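Local coordinates for protein PLP-Dependent L-Arginine Hydroxylase MppP (Streptomyces wadayamensis, PDB 6C92) that hydroxylates L-arginine with the help of pyridoxal 5'-phosphate, on a fold shared with aminotransferases, at residues S93-A98 with A119-G124; A140-E145 with R172-Q177; V312-R317 with H349-A354; T318-W323 with A333-Q338. All coordinates share one frame; numbering follows the deposited sequence.

Contact 1 (S93-A98 with A119-G124); sequences SMEILA and ADLLRG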
loop_
_atom_site.group_PDB
_atom_site.type_symbol
_atom_site.label_atom_id
_atom_site.label_comp_id
_atom_site.label_asym_id
_atom_site.label_seq_id
_atom_site.Cartn_x
_atom_site.Cartn_y
_atom_site.Cartn_z
ATOM N N SER B 93 1.925 4.163 5.686
ATOM C CA SER B 93 2.798 4.596 6.775
ATOM C C SER B 93 2.005 4.717 8.062
ATOM O O SER B 93 2.474 4.320 9.145
ATOM C CB SER B 93 3.440 5.950 6.458
ATOM O OG SER B 93 4.117 5.994 5.199
ATOM N N MET B 94 0.800 5.296 7.964
ATOM C CA MET B 94 -0.013 5.524 9.156
ATOM C C MET B 94 -0.483 4.202 9.764
ATOM O O MET B 94 -0.498 4.055 10.983
ATOM C CB MET B 94 -1.176 6.443 8.802
ATOM C CG MET B 94 -2.071 6.776 9.949
ATOM S SD MET B 94 -1.185 7.917 11.075
ATOM C CE MET B 94 -1.857 7.365 12.641
ATOM N N GLU B 95 -0.833 3.224 8.936
ATOM C CA GLU B 95 -1.169 1.890 9.440
ATOM C C GLU B 95 0.016 1.285 10.177
ATOM O O GLU B 95 -0.148 0.706 11.254
ATOM C CB GLU B 95 -1.598 0.977 8.294
ATOM C CG GLU B 95 -1.833 -0.502 8.674
ATOM C CD GLU B 95 -3.101 -0.731 9.494
ATOM O OE1 GLU B 95 -3.781 0.260 9.834
ATOM O OE2 GLU B 95 -3.408 -1.909 9.820
ATOM N N ILE B 96 1.216 1.393 9.601
ATOM C CA ILE B 96 2.409 0.872 10.262
ATOM C C ILE B 96 2.603 1.563 11.608
ATOM O O ILE B 96 2.840 0.917 12.643
ATOM C CB ILE B 96 3.643 1.030 9.344
ATOM C CG1 ILE B 96 3.505 0.121 8.124
ATOM C CG2 ILE B 96 4.939 0.757 10.114
ATOM C CD1 ILE B 96 4.420 0.552 6.955
ATOM N N LEU B 97 2.498 2.890 11.611
ATOM C CA LEU B 97 2.681 3.650 12.838
ATOM C C LEU B 97 1.631 3.265 13.867
ATOM O O LEU B 97 1.932 3.101 15.063
ATOM C CB LEU B 97 2.615 5.154 12.531
ATOM C CG LEU B 97 2.689 6.054 13.764
ATOM C CD1 LEU B 97 4.000 5.809 14.523
ATOM C CD2 LEU B 97 2.572 7.526 13.385
ATOM N N ALA B 98 0.374 3.163 13.434
ATOM C CA ALA B 98 -0.695 2.869 14.366
ATOM C C ALA B 98 -0.485 1.504 14.998
ATOM O O ALA B 98 -0.621 1.349 16.211
ATOM C CB ALA B 98 -2.056 2.906 13.681
ATOM N N ALA B 119 -7.640 9.142 12.432
ATOM C CA ALA B 119 -8.401 8.684 13.580
ATOM C C ALA B 119 -8.807 7.238 13.411
ATOM O O ALA B 119 -8.728 6.446 14.357
ATOM C CB ALA B 119 -9.658 9.551 13.765
ATOM N N ASP B 120 -9.276 6.882 12.216
ATOM C CA ASP B 120 -9.843 5.545 12.026
ATOM C C ASP B 120 -8.769 4.448 12.024
ATOM O O ASP B 120 -9.015 3.343 12.513
ATOM C CB ASP B 120 -10.647 5.499 10.735
ATOM C CG ASP B 120 -11.902 6.356 10.806
ATOM O OD1 ASP B 120 -12.377 6.640 11.922
ATOM O OD2 ASP B 120 -12.413 6.727 9.745
ATOM N N LEU B 121 -7.575 4.734 11.504
ATOM C CA LEU B 121 -6.475 3.783 11.599
ATOM C C LEU B 121 -5.976 3.639 13.026
ATOM O O LEU B 121 -5.657 2.531 13.476
ATOM C CB LEU B 121 -5.337 4.206 10.688
ATOM C CG LEU B 121 -5.673 4.087 9.197
ATOM C CD1 LEU B 121 -4.551 4.645 8.312
ATOM C CD2 LEU B 121 -5.952 2.664 8.772
ATOM N N LEU B 122 -5.916 4.731 13.758
ATOM C CA LEU B 122 -5.524 4.648 15.156
ATOM C C LEU B 122 -6.558 3.871 15.976
ATOM O O LEU B 122 -6.225 2.922 16.713
ATOM C CB LEU B 122 -5.358 6.079 15.687
ATOM C CG LEU B 122 -4.041 6.815 15.965
ATOM C CD1 LEU B 122 -2.757 6.098 15.677
ATOM C CD2 LEU B 122 -4.035 8.263 15.459
ATOM N N ARG B 123 -7.827 4.266 15.874
ATOM C CA ARG B 123 -8.861 3.570 16.622
ATOM C C ARG B 123 -8.931 2.113 16.221
ATOM O O ARG B 123 -9.103 1.230 17.077
ATOM C CB ARG B 123 -10.221 4.226 16.393
ATOM C CG ARG B 123 -10.505 5.440 17.208
ATOM C CD ARG B 123 -12.034 5.572 17.360
ATOM N NE ARG B 123 -12.543 6.886 16.977
ATOM C CZ ARG B 123 -12.841 7.865 17.827
ATOM N NH1 ARG B 123 -12.681 7.704 19.135
ATOM N NH2 ARG B 123 -13.307 9.014 17.359
ATOM N N GLY B 124 -8.825 1.841 14.923
ATOM C CA GLY B 124 -8.878 0.474 14.425
ATOM C C GLY B 124 -7.776 -0.412 14.955
ATOM O O GLY B 124 -7.957 -1.629 15.054
#

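Contact 2 (A140-E145 with R172-Q177); sequences ADLSAE and RRLAEQ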
loop_
_atom_site.group_PDB
_atom_site.type_symbol
_atom_site.label_atom_id
_atom_site.label_comp_id
_atom_site.label_asym_id
_atom_site.label_seq_id
_atom_site.Cartn_x
_atom_site.Cartn_y
_atom_site.Cartn_z
ATOM N N ALA B 140 -1.479 27.210 23.363
ATOM C CA ALA B 140 -1.001 27.012 24.726
ATOM C C ALA B 140 -0.240 25.703 24.825
ATOM O O ALA B 140 -0.433 24.785 24.031
ATOM C CB ALA B 140 -2.159 27.021 25.725
ATOM N N ASP B 141 0.639 25.627 25.817
ATOM C CA ASP B 141 1.235 24.350 26.161
ATOM C C ASP B 141 0.139 23.328 26.411
ATOM O O ASP B 141 -0.943 23.651 26.911
ATOM C CB ASP B 141 2.100 24.475 27.421
ATOM C CG ASP B 141 3.392 25.205 27.182
ATOM O OD1 ASP B 141 3.612 25.735 26.087
ATOM O OD2 ASP B 141 4.206 25.252 28.113
ATOM N N LEU B 142 0.426 22.077 26.093
ATOM C CA LEU B 142 -0.442 20.998 26.532
ATOM C C LEU B 142 -0.293 20.793 28.027
ATOM O O LEU B 142 0.775 21.018 28.599
ATOM C CB LEU B 142 -0.104 19.704 25.792
ATOM C CG LEU B 142 -0.253 19.793 24.276
ATOM C CD1 LEU B 142 0.057 18.421 23.647
ATOM C CD2 LEU B 142 -1.645 20.244 23.869
ATOM N N SER B 143 -1.378 20.368 28.666
ATOM C CA SER B 143 -1.354 20.216 30.113
ATOM C C SER B 143 -0.528 18.998 30.521
ATOM O O SER B 143 -0.394 18.015 29.780
ATOM C CB SER B 143 -2.779 20.114 30.674
ATOM O OG SER B 143 -3.327 18.818 30.510
ATOM N N ALA B 144 0.059 19.076 31.716
ATOM C CA ALA B 144 0.808 17.930 32.221
ATOM C C ALA B 144 -0.116 16.747 32.436
ATOM O O ALA B 144 0.283 15.590 32.258
ATOM C CB ALA B 144 1.528 18.307 33.525
ATOM N N GLU B 145 -1.355 17.022 32.823
ATOM C CA GLU B 145 -2.354 15.974 32.966
ATOM C C GLU B 145 -2.571 15.244 31.647
ATOM O O GLU B 145 -2.615 14.009 31.607
ATOM C CB GLU B 145 -3.655 16.595 33.460
ATOM C CG GLU B 145 -4.873 15.735 33.255
ATOM C CD GLU B 145 -6.011 16.165 34.131
ATOM O OE1 GLU B 145 -5.743 16.500 35.302
ATOM O OE2 GLU B 145 -7.163 16.183 33.646
ATOM N N ARG B 172 8.577 23.546 18.569
ATOM C CA ARG B 172 9.678 23.422 19.529
ATOM C C ARG B 172 9.146 23.176 20.922
ATOM O O ARG B 172 9.620 22.273 21.627
ATOM C CB ARG B 172 10.565 24.675 19.493
ATOM C CG ARG B 172 11.774 24.631 20.467
ATOM C CD ARG B 172 12.537 25.953 20.457
ATOM N NE ARG B 172 11.625 27.073 20.680
ATOM C CZ ARG B 172 11.132 27.430 21.868
ATOM N NH1 ARG B 172 10.287 28.452 21.943
ATOM N NH2 ARG B 172 11.474 26.776 22.981
ATOM N N ARG B 173 8.175 23.979 21.362
ATOM C CA ARG B 173 7.656 23.789 22.712
ATOM C C ARG B 173 6.987 22.421 22.856
ATOM O O ARG B 173 7.147 21.738 23.877
ATOM C CB ARG B 173 6.678 24.896 23.087
ATOM C CG ARG B 173 6.190 24.821 24.541
ATOM C CD ARG B 173 7.342 24.982 25.545
ATOM N NE ARG B 173 6.965 24.586 26.898
ATOM C CZ ARG B 173 7.780 23.990 27.770
ATOM N NH1 ARG B 173 9.035 23.694 27.445
ATOM N NH2 ARG B 173 7.332 23.671 28.978
ATOM N N LEU B 174 6.242 22.004 21.847
ATOM C CA LEU B 174 5.595 20.693 21.907
ATOM C C LEU B 174 6.624 19.573 21.970
ATOM O O LEU B 174 6.475 18.621 22.736
ATOM C CB LEU B 174 4.689 20.510 20.679
ATOM C CG LEU B 174 3.232 20.028 20.770
ATOM C CD1 LEU B 174 2.837 19.482 19.413
ATOM C CD2 LEU B 174 2.966 19.003 21.823
ATOM N N ALA B 175 7.671 19.654 21.144
ATOM C CA ALA B 175 8.715 18.636 21.187
ATOM C C ALA B 175 9.428 18.629 22.538
ATOM O O ALA B 175 9.762 17.561 23.063
ATOM C CB ALA B 175 9.711 18.853 20.057
ATOM N N GLU B 176 9.669 19.811 23.113
ATOM C CA GLU B 176 10.249 19.881 24.456
ATOM C C GLU B 176 9.347 19.217 25.490
ATOM O O GLU B 176 9.837 18.474 26.350
ATOM C CB GLU B 176 10.523 21.328 24.842
ATOM C CG GLU B 176 11.694 21.963 24.112
ATOM C CD GLU B 176 11.814 23.459 24.348
ATOM O OE1 GLU B 176 11.084 24.001 25.199
ATOM O OE2 GLU B 176 12.655 24.104 23.695
ATOM N N GLN B 177 8.028 19.482 25.427
ATOM C CA GLN B 177 7.068 18.874 26.354
ATOM C C GLN B 177 7.054 17.361 26.223
ATOM O O GLN B 177 7.068 16.640 27.237
ATOM C CB GLN B 177 5.653 19.413 26.128
ATOM C CG GLN B 177 5.450 20.856 26.516
ATOM C CD GLN B 177 4.001 21.169 26.703
ATOM O OE1 GLN B 177 3.274 21.441 25.735
ATOM N NE2 GLN B 177 3.543 21.108 27.962
#

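Contact 3 (V312-R317 with H349-A354); sequences VAFAGR and HMVRIA. With EGV ((4S)-5-carbamimidamido-4-hydroxy-2-oxopentanoic acid), chain F.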
loop_
_atom_site.group_PDB
_atom_site.type_symbol
_atom_site.label_atom_id
_atom_site.label_comp_id
_atom_site.label_asym_id
_atom_site.label_seq_id
_atom_site.Cartn_x
_atom_site.Cartn_y
_atom_site.Cartn_z
ATOM N N VAL B 312 -15.952 25.623 3.114
ATOM C CA VAL B 312 -16.982 26.633 2.917
ATOM C C VAL B 312 -18.063 26.381 3.955
ATOM O O VAL B 312 -18.557 25.262 4.069
ATOM C CB VAL B 312 -17.591 26.561 1.504
ATOM C CG1 VAL B 312 -18.550 27.723 1.307
ATOM C CG2 VAL B 312 -16.528 26.615 0.467
ATOM N N ALA B 313 -18.443 27.414 4.697
ATOM C CA ALA B 313 -19.490 27.295 5.695
ATOM C C ALA B 313 -20.760 27.984 5.210
ATOM O O ALA B 313 -20.711 28.949 4.439
ATOM C CB ALA B 313 -19.076 27.926 7.029
ATOM N N PHE B 314 -21.902 27.506 5.699
ATOM C CA PHE B 314 -23.172 28.133 5.363
ATOM C C PHE B 314 -24.100 28.118 6.570
ATOM O O PHE B 314 -24.073 27.191 7.383
ATOM C CB PHE B 314 -23.835 27.455 4.164
ATOM C CG PHE B 314 -23.405 26.065 3.955
ATOM C CD1 PHE B 314 -23.957 25.046 4.700
ATOM C CD2 PHE B 314 -22.427 25.770 3.024
ATOM C CE1 PHE B 314 -23.549 23.748 4.512
ATOM C CE2 PHE B 314 -22.013 24.492 2.831
ATOM C CZ PHE B 314 -22.574 23.471 3.576
ATOM N N ALA B 315 -24.895 29.174 6.698
ATOM C CA ALA B 315 -25.891 29.267 7.753
ATOM C C ALA B 315 -27.206 28.645 7.299
ATOM O O ALA B 315 -27.580 28.700 6.123
ATOM C CB ALA B 315 -26.104 30.726 8.157
ATOM N N GLY B 316 -27.902 28.024 8.246
ATOM C CA GLY B 316 -29.222 27.495 7.959
ATOM C C GLY B 316 -29.262 26.420 6.901
ATOM O O GLY B 316 -30.337 26.122 6.377
ATOM N N ARG B 317 -28.118 25.828 6.563
ATOM C CA ARG B 317 -28.066 24.672 5.676
ATOM C C ARG B 317 -27.012 23.697 6.186
ATOM O O ARG B 317 -26.008 24.098 6.780
ATOM C CB ARG B 317 -27.738 25.069 4.235
ATOM C CG ARG B 317 -28.366 26.393 3.812
ATOM C CD ARG B 317 -28.023 26.739 2.381
ATOM N NE ARG B 317 -28.477 25.698 1.467
ATOM C CZ ARG B 317 -29.289 25.885 0.430
ATOM N NH1 ARG B 317 -29.626 24.845 -0.323
ATOM N NH2 ARG B 317 -29.747 27.094 0.128
ATOM N N HIS B 349 -22.290 22.158 9.124
ATOM C CA HIS B 349 -22.651 23.271 8.262
ATOM C C HIS B 349 -21.519 23.637 7.313
ATOM O O HIS B 349 -21.426 24.776 6.867
ATOM C CB HIS B 349 -23.083 24.454 9.128
ATOM C CG HIS B 349 -24.303 24.151 9.947
ATOM N ND1 HIS B 349 -25.559 24.031 9.391
ATOM C CD2 HIS B 349 -24.453 23.890 11.270
ATOM C CE1 HIS B 349 -26.431 23.733 10.336
ATOM N NE2 HIS B 349 -25.786 23.641 11.484
ATOM N N MET B 350 -20.673 22.665 6.967
ATOM C CA MET B 350 -19.560 22.920 6.067
ATOM C C MET B 350 -19.437 21.827 5.021
ATOM O O MET B 350 -19.776 20.668 5.262
ATOM C CB MET B 350 -18.246 23.018 6.822
ATOM C CG MET B 350 -18.119 24.298 7.623
ATOM S SD MET B 350 -16.539 24.347 8.513
ATOM C CE MET B 350 -16.876 23.267 9.906
ATOM N N VAL B 351 -18.917 22.223 3.862
ATOM C CA VAL B 351 -18.448 21.324 2.820
ATOM C C VAL B 351 -16.995 21.668 2.527
ATOM O O VAL B 351 -16.544 22.794 2.744
ATOM C CB VAL B 351 -19.324 21.437 1.543
ATOM C CG1 VAL B 351 -18.694 20.739 0.370
ATOM C CG2 VAL B 351 -20.696 20.863 1.808
ATOM N N ARG B 352 -16.263 20.689 2.004
ATOM C CA ARG B 352 -14.889 20.897 1.559
ATOM C C ARG B 352 -14.826 20.772 0.042
ATOM O O ARG B 352 -15.462 19.894 -0.548
ATOM C CB ARG B 352 -13.931 19.898 2.220
ATOM C CG ARG B 352 -12.478 20.332 2.208
ATOM C CD ARG B 352 -11.500 19.185 2.533
ATOM N NE ARG B 352 -11.435 18.181 1.445
ATOM C CZ ARG B 352 -10.584 17.154 1.406
ATOM N NH1 ARG B 352 -10.617 16.299 0.393
ATOM N NH2 ARG B 352 -9.697 16.961 2.382
ATOM N N ILE B 353 -14.041 21.647 -0.565
ATOM C CA ILE B 353 -13.876 21.745 -2.015
ATOM C C ILE B 353 -12.411 21.496 -2.327
ATOM O O ILE B 353 -11.530 22.080 -1.682
ATOM C CB ILE B 353 -14.299 23.132 -2.528
ATOM C CG1 ILE B 353 -15.795 23.334 -2.348
ATOM C CG2 ILE B 353 -13.923 23.316 -3.980
ATOM C CD1 ILE B 353 -16.224 24.783 -2.614
ATOM N N ALA B 354 -12.156 20.644 -3.316
ATOM C CA ALA B 354 -10.803 20.364 -3.768
ATOM C C ALA B 354 -10.337 21.410 -4.778
ATOM O O ALA B 354 -11.029 21.690 -5.761
ATOM C CB ALA B 354 -10.740 18.971 -4.389
HETATM C C10 EGV F . -8.151 13.945 1.069
HETATM C C02 EGV F . -7.848 9.226 0.467
HETATM C C03 EGV F . -7.825 7.389 2.182
HETATM C C06 EGV F . -8.173 10.658 0.822
HETATM C C07 EGV F . -7.117 11.637 0.381
HETATM C C09 EGV F . -7.214 12.784 1.371
HETATM N N01 EGV F . -8.554 8.341 1.380
HETATM N N04 EGV F . -8.403 6.599 2.972
HETATM N N05 EGV F . -6.391 7.326 2.071
HETATM O O11 EGV F . -7.936 14.951 1.709
HETATM O O12 EGV F . -9.107 13.858 0.248
HETATM O O13 EGV F . -6.616 12.765 2.409
#

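Contact 4 (T318-W323 with A333-Q338); sequences TGTEVW and ALPCRQ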
loop_
_atom_site.group_PDB
_atom_site.type_symbol
_atom_site.label_atom_id
_atom_site.label_comp_id
_atom_site.label_asym_id
_atom_site.label_seq_id
_atom_site.Cartn_x
_atom_site.Cartn_y
_atom_site.Cartn_z
ATOM N N THR B 318 -27.248 22.418 5.928
ATOM C CA THR B 318 -26.368 21.334 6.342
ATOM C C THR B 318 -25.447 20.900 5.194
ATOM O O THR B 318 -25.807 20.967 4.019
ATOM C CB THR B 318 -27.241 20.184 6.850
ATOM O OG1 THR B 318 -27.381 20.303 8.276
ATOM C CG2 THR B 318 -26.696 18.862 6.518
ATOM N N GLY B 319 -24.226 20.485 5.536
ATOM C CA GLY B 319 -23.284 20.089 4.496
ATOM C C GLY B 319 -23.766 18.900 3.685
ATOM O O GLY B 319 -23.556 18.835 2.470
ATOM N N THR B 320 -24.420 17.942 4.344
ATOM C CA THR B 320 -25.010 16.822 3.617
ATOM C C THR B 320 -26.119 17.289 2.671
ATOM O O THR B 320 -26.228 16.792 1.543
ATOM C CB THR B 320 -25.535 15.780 4.604
ATOM O OG1 THR B 320 -26.509 16.369 5.461
ATOM C CG2 THR B 320 -24.414 15.256 5.461
ATOM N N GLU B 321 -26.932 18.262 3.089
ATOM C CA GLU B 321 -27.991 18.768 2.212
ATOM C C GLU B 321 -27.398 19.487 1.010
ATOM O O GLU B 321 -27.812 19.261 -0.132
ATOM C CB GLU B 321 -28.923 19.713 2.981
ATOM C CG GLU B 321 -29.807 19.045 4.014
ATOM C CD GLU B 321 -30.423 20.045 4.993
ATOM O OE1 GLU B 321 -31.177 19.595 5.884
ATOM O OE2 GLU B 321 -30.150 21.271 4.881
ATOM N N VAL B 322 -26.442 20.386 1.248
ATOM C CA VAL B 322 -25.756 21.022 0.129
ATOM C C VAL B 322 -25.152 19.961 -0.782
ATOM O O VAL B 322 -25.215 20.071 -2.011
ATOM C CB VAL B 322 -24.695 22.008 0.646
ATOM C CG1 VAL B 322 -23.756 22.428 -0.467
ATOM C CG2 VAL B 322 -25.364 23.234 1.272
ATOM N N TRP B 323 -24.568 18.912 -0.199
ATOM C CA TRP B 323 -23.955 17.873 -1.019
ATOM C C TRP B 323 -24.973 17.220 -1.942
ATOM O O TRP B 323 -24.653 16.910 -3.093
ATOM C CB TRP B 323 -23.300 16.805 -0.145
ATOM C CG TRP B 323 -22.657 15.712 -0.935
ATOM C CD1 TRP B 323 -21.351 15.637 -1.312
ATOM C CD2 TRP B 323 -23.292 14.535 -1.458
ATOM N NE1 TRP B 323 -21.128 14.488 -2.033
ATOM C CE2 TRP B 323 -22.302 13.793 -2.135
ATOM C CE3 TRP B 323 -24.600 14.038 -1.418
ATOM C CZ2 TRP B 323 -22.576 12.584 -2.772
ATOM C CZ3 TRP B 323 -24.869 12.819 -2.053
ATOM C CH2 TRP B 323 -23.864 12.117 -2.720
ATOM N N ALA B 333 -18.759 17.280 -4.004
ATOM C CA ALA B 333 -17.879 17.841 -2.993
ATOM C C ALA B 333 -17.846 16.867 -1.804
ATOM O O ALA B 333 -18.146 15.674 -1.960
ATOM C CB ALA B 333 -18.357 19.252 -2.634
ATOM N N LEU B 334 -17.441 17.354 -0.630
ATOM C CA LEU B 334 -17.304 16.509 0.554
ATOM C C LEU B 334 -17.952 17.177 1.762
ATOM O O LEU B 334 -17.520 18.282 2.159
ATOM C CB LEU B 334 -15.829 16.263 0.861
ATOM C CG LEU B 334 -15.129 14.938 0.729
ATOM C CD1 LEU B 334 -13.795 15.107 1.469
ATOM C CD2 LEU B 334 -15.942 13.818 1.287
ATOM N N PRO B 335 -18.939 16.560 2.404
ATOM C CA PRO B 335 -19.420 17.102 3.682
ATOM C C PRO B 335 -18.326 17.022 4.720
ATOM O O PRO B 335 -17.507 16.101 4.716
ATOM C CB PRO B 335 -20.601 16.188 4.053
ATOM C CG PRO B 335 -20.910 15.418 2.815
ATOM C CD PRO B 335 -19.630 15.307 2.057
ATOM N N CYS B 336 -18.317 17.998 5.624
ATOM C CA CYS B 336 -17.205 18.105 6.561
ATOM C C CYS B 336 -17.400 17.345 7.866
ATOM O O CYS B 336 -16.443 17.264 8.641
ATOM C CB CYS B 336 -16.937 19.571 6.877
ATOM S SG CYS B 336 -15.930 20.305 5.621
ATOM N N ARG B 337 -18.597 16.816 8.146
ATOM C CA ARG B 337 -18.857 16.187 9.445
ATOM C C ARG B 337 -17.710 15.298 9.890
ATOM O O ARG B 337 -17.252 15.360 11.038
ATOM C CB ARG B 337 -20.143 15.352 9.392
ATOM C CG ARG B 337 -21.430 16.128 9.593
ATOM C CD ARG B 337 -22.652 15.202 9.544
ATOM N NE ARG B 337 -22.694 14.236 10.650
ATOM C CZ ARG B 337 -23.239 14.466 11.842
ATOM N NH1 ARG B 337 -23.777 15.637 12.124
ATOM N NH2 ARG B 337 -23.231 13.519 12.768
ATOM N N GLN B 338 -17.244 14.445 9.002
ATOM C CA GLN B 338 -16.370 13.380 9.469
ATOM C C GLN B 338 -14.924 13.802 9.688
ATOM O O GLN B 338 -14.161 13.024 10.273
ATOM C CB GLN B 338 -16.445 12.218 8.510
ATOM C CG GLN B 338 -17.712 11.381 8.781
ATOM C CD GLN B 338 -18.225 10.713 7.540
ATOM O OE1 GLN B 338 -18.200 11.299 6.449
ATOM N NE2 GLN B 338 -18.680 9.469 7.684
HETATM O O HOH W 1 -18.517 13.140 -3.103
#

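Contact 1 (S93-A98 with A119-G124)
Met94 and Ala98 on helix 90-101 meet Leu121 and Leu122 on helix 116-124 where the two helices run side by side in the same general direction. The axes of the short segments pass 9.0 Å apart and cross at -32°. The backbones come nearest at Ala98, whose CA lies 5.2 Å from Leu122 CA. Helix 116-124 also carries Asp116 and Asp120, which bind magnesium.

Met94 carries most of the apolar contact from its side. With CG anti to the backbone N (chi1 -179°), the chain leaves its helix toward the neighbour, and CG rests 3.7 Å from Leu121 CD1. It then bends, so that its terminal methyl CE turns in over the isobutyl end of Leu122, crossing that side chain at about a right angle. The CE to Leu122 CD1 distance of 3.4 Å is tight for two carbons. The same CD1 also meets Ala98 CB at 3.8 Å, so one leucine methyl touches both the methionine and the alanine. The other branch of Leu121, CD2, lies 3.4 Å from Glu95 OE1.

That carboxylate looks elsewhere for its polar partners. OE1 accepts a bond from Asn125, which also binds Leu121 O, while OE2 forms a salt bridge with Arg99 of the other subunit and lies close to OE2 of Glu95 in that subunit. The contact itself has no hydrogen bond between its segments. Two helices are joined by apolar packing beside the dimer interface, and the buried charge at its border is probably balanced by the arginine across that interface.

Contact 2 (A140-E145 with R172-Q177)
Gln177 lays its amide against the backbone of Leu142 and bonds it twice, like a neighbouring strand. Its OE1 accepts from Leu142 N at 2.9 Å, in the carbonyl plane on a lone pair, and its NE2 donates to Leu142 O at 2.8 Å with an N-H...O angle of 161°. Both polar ends of the amide are used, which fixes its rotation. The torsions make this possible: CG lies anti to the carbonyl carbon (chi1 -69°) and the chain runs extended beyond it, reaching from the helix to the loop.

Next to this pair, Arg173 NE donates to Asp141 OD2 at 3.1 Å, nearly straight at 171°. The oxygen lies in the guanidinium plane, but the nitrogen stands above the carboxylate plane, the two groups being turned 42° apart. On the side toward the sheet, Leu142 CD1 meets Leu174 CD2 at 3.5 Å, a close fit, and both leucines also touch Val153 of strand 152-156.

Further out, Glu176 takes Arg173 NH1 on the anti lone pair of OE1 and Arg172 NH2 on OE2, while Asp141 OD1 is paired with Arg170. Gln177 CG lies against one face of the Arg173 guanidinium. With an alanine at Arg173, Asp141 OD2 and Glu176 OE1 would probably lose their shared partner, and the Gln177 chain the group lying over it. Ser143, the N-cap of helix 144-149, bonds Leu146 N.

One amide thus satisfies both the N-H and the C=O of Leu142 in the loop, while the charges of Asp141 and Glu176 are probably balanced by the arginines around them.

Contact 3 (V312-R317 with H349-A354)
Phe314 lies beside His349 and Val351 where strand 309-314 runs antiparallel to strand 350-354. His349 O sits over one face of its ring, toward the rim, 3.3 Å from CD1, while Val351 CG2 comes in at the edge, 3.7 Å from CZ. The same carbonyl oxygen accepts the backbone N of Phe314 at 3.0 Å. His349 points its own ring at the turn after the strand: ND1 donates to Arg317 O at 2.7 Å and 170°, with the oxygen in the imidazole plane but ND1 well above the carbonyl plane.

On the face of the sheet that holds Val312 and Val351, a hydrogen-bonded pair, Val312 CG2 reaches Ile353 CD1 at 3.6 Å. Ala313 CB meets Met350 CG on the other face. Losing the ring to an alanine at Phe314 would probably open a gap beside Val351 CG2 and Val322 of helix 319-327.

Arg352 points away from strand 309-314, with CG anti to the backbone N (chi1 -160°), and its NH1 and NH2 grip the ligand carboxylate end-on, NH2 to EGV O11 at 2.8 Å. The backbone bonds probably steady the strand carrying Arg352, whose guanidinium is also bonded to Asn160 and Ala26 O.

Contact 4 (T318-W323 with A333-Q338)
Apolar contact comes first, with Trp323 and Pro335 at its centre. The indole leaves helix 319-327 with CG anti to the backbone N (chi1 180°), which carries it out to strand 331-335, and there CD1 lies 3.8 Å from Pro335 CD and CB 4.0 Å from Pro335 CG. The proline's CB side turns to the first turn of the helix: Thr320 CG2 stands 4.2 Å from Pro335 CB, its side chain crossing the ring at about a right angle. Gly319 brings the backbone close here, its CA 5.0 Å from Pro335 CA. Trp14 of helix 11-16 meets Trp323 edge-to-face and also touches Pro335.

A water molecule joins the polar groups. Trp323 NE1 donates to it at 3.1 Å, and the water donates in turn to Ala333 O at 2.8 Å. Both the water oxygen and the Ala333 carbonyl lie at the indole edge, close to its plane, so the ring presents its N-H side to the strand.

Charge stays at the border, where Arg337, with CD near Thr320 CG2, pairs with Asp348.

A helix packed on the strand that follows it, here through Trp323 and Pro335, is consistent with the small C-terminal domain of a fold-type I PLP enzyme.

Contacts 3 and 4 form one unit: strands 331-335 and 350-354 are neighbours in the smaller sheet, joined by Arg352 N to Leu334 O at 2.7 Å, and helix 319-327, which follows strand 309-314, packs on both. Contacts 1 and 2 flank the larger sheet instead, with centres 23 Å apart and no touch. Contact 1 is fully buried and apolar, near the other subunit; contact 2 lies at the periphery and adds salt bridges to its leucines. Contact 3 rests on strand hydrogen bonds and is partly exposed, whereas contact 4 is buried and uses a water. Contacts 1, 3 and 4 all come near the bound keto acid, and Arg352 of contact 3 grips it directly.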